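PDB 4X0N: helianthamide from Stichodactyla helianthus, which probably inhibits pancreatic alpha-amylase as a compact, disulfide-bonded protein of the beta-defensin fold. Local coordinates for residues K25-M30 and C38-P43. Residues are numbered along the deposited sequence; the frame is centred on the assembly and turned at random.
Sequences KAMAGM and CCYKTP
K25 lays its CB over one face of the Y40 ring, offset toward the rim. The CB lies 4.0 Å from the Y40 ring centroid and 22° off the ring normal, which qualifies the pair as a CH-pi contact. The two side chains cross at about a right angle, and K25 CE meets T42 CG2, which sits at the ring's edge, at 3.6 Å. A chi1 of 62° sets Y40 CG between its backbone N and carbonyl carbon. The far end of the ring meets M27, whose bent chain carries CE to 3.5 Å from Y40 OH. An alanine at Y40 would probably leave a gap beside K25 CB and M27 CE, with K25 deprived of its CH-pi partner. Farther along, M30 SD rests 3.6 Å from C38 CB.

Beneath these side chains strands 25-27 and 37-40 pair as an antiparallel beta hairpin, their short axes at 149°. K25 N donates to Y40 O at 2.9 Å, and Y40 N returns a bond to K25 O at 3.0 Å. M27 and C38 form the second hydrogen-bonded pair, with M27 N to C38 O at 2.9 Å and C38 N returning a bond to M27 O. Between them, the non-hydrogen-bonded pair A26 and C39 turns to the other face.

M27 and P43 each pack on an aromatic side chain of the other protein's chain, to which A28 makes backbone hydrogen bonds. Disulfides C6-C38 and C20-C39 fasten strand 37-40 on both faces. This strand lies between 12-17, where C39 bonds through its backbone to I15, and 25-27, an outermost strand within the chain; I8 of strand 6-9 packs against M27, C38 and Y40.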
# COMPACT_ATOMS: atom_id res chain seq x y z
N LYS B 25 -23.69 12.63 -7.22
CA LYS B 25 -22.90 13.10 -8.35
C LYS B 25 -22.48 11.91 -9.20
O LYS B 25 -22.28 10.81 -8.69
CB LYS B 25 -21.68 13.88 -7.86
CG LYS B 25 -22.03 15.20 -7.18
CD LYS B 25 -20.79 15.92 -6.68
CE LYS B 25 -20.21 15.25 -5.44
NZ LYS B 25 -21.14 15.32 -4.27
N ALA B 26 -22.38 12.12 -10.51
CA ALA B 26 -22.09 11.01 -11.41
C ALA B 26 -20.66 11.01 -11.94
O ALA B 26 -20.09 12.07 -12.22
CB ALA B 26 -23.09 11.00 -12.55
N MET B 27 -20.11 9.82 -12.09
CA MET B 27 -18.83 9.63 -12.77
C MET B 27 -18.97 8.57 -13.86
O MET B 27 -19.17 7.39 -13.57
CB MET B 27 -17.75 9.24 -11.76
CG MET B 27 -16.35 9.26 -12.33
SD MET B 27 -15.70 10.93 -12.51
CE MET B 27 -15.70 11.46 -10.80
N ALA B 28 -18.88 9.00 -15.11
CA ALA B 28 -18.97 8.07 -16.24
C ALA B 28 -17.62 7.42 -16.52
O ALA B 28 -16.58 7.89 -16.04
CB ALA B 28 -19.45 8.80 -17.48
N GLY B 29 -17.64 6.34 -17.29
CA GLY B 29 -16.43 5.79 -17.88
C GLY B 29 -15.59 4.92 -16.97
O GLY B 29 -14.46 4.57 -17.31
N MET B 30 -16.14 4.55 -15.82
CA MET B 30 -15.42 3.68 -14.89
C MET B 30 -15.68 2.21 -15.22
O MET B 30 -16.83 1.76 -15.21
CB MET B 30 -15.83 3.98 -13.45
CG MET B 30 -15.60 5.42 -13.04
SD MET B 30 -15.72 5.66 -11.26
CE MET B 30 -14.34 4.68 -10.69
N CYS B 38 -21.02 5.83 -11.96
CA CYS B 38 -20.69 5.72 -10.54
C CYS B 38 -21.36 6.87 -9.80
O CYS B 38 -21.10 8.04 -10.06
CB CYS B 38 -19.18 5.76 -10.33
SG CYS B 38 -18.67 5.71 -8.60
N CYS B 39 -22.22 6.52 -8.85
CA CYS B 39 -23.04 7.51 -8.15
C CYS B 39 -22.56 7.67 -6.72
O CYS B 39 -22.70 6.77 -5.89
CB CYS B 39 -24.51 7.09 -8.17
SG CYS B 39 -25.23 6.91 -9.83
N TYR B 40 -21.98 8.83 -6.43
CA TYR B 40 -21.31 9.04 -5.15
C TYR B 40 -21.73 10.34 -4.50
O TYR B 40 -22.40 11.17 -5.11
CB TYR B 40 -19.80 9.04 -5.36
CG TYR B 40 -19.30 10.16 -6.26
CD1 TYR B 40 -18.68 11.29 -5.72
CD2 TYR B 40 -19.44 10.10 -7.64
CE1 TYR B 40 -18.22 12.31 -6.53
CE2 TYR B 40 -18.98 11.12 -8.46
CZ TYR B 40 -18.37 12.22 -7.90
OH TYR B 40 -17.92 13.24 -8.70
N LYS B 41 -21.33 10.50 -3.24
CA LYS B 41 -21.38 11.78 -2.56
C LYS B 41 -20.00 12.02 -1.97
O LYS B 41 -19.36 11.09 -1.47
CB LYS B 41 -22.42 11.76 -1.44
CG LYS B 41 -23.78 11.22 -1.85
CD LYS B 41 -24.73 11.20 -0.66
CE LYS B 41 -26.05 10.52 -1.01
NZ LYS B 41 -25.87 9.07 -1.32
N THR B 42 -19.53 13.26 -2.02
CA THR B 42 -18.29 13.59 -1.35
C THR B 42 -18.61 14.02 0.08
O THR B 42 -19.61 14.69 0.31
CB THR B 42 -17.52 14.72 -2.07
OG1 THR B 42 -18.29 15.93 -2.02
CG2 THR B 42 -17.26 14.35 -3.52
N PRO B 43 -17.76 13.61 1.03
CA PRO B 43 -18.01 13.94 2.44
C PRO B 43 -17.57 15.37 2.79
O PRO B 43 -17.34 15.68 3.95
CB PRO B 43 -17.18 12.91 3.20
CG PRO B 43 -16.09 12.54 2.26
CD PRO B 43 -16.66 12.65 0.88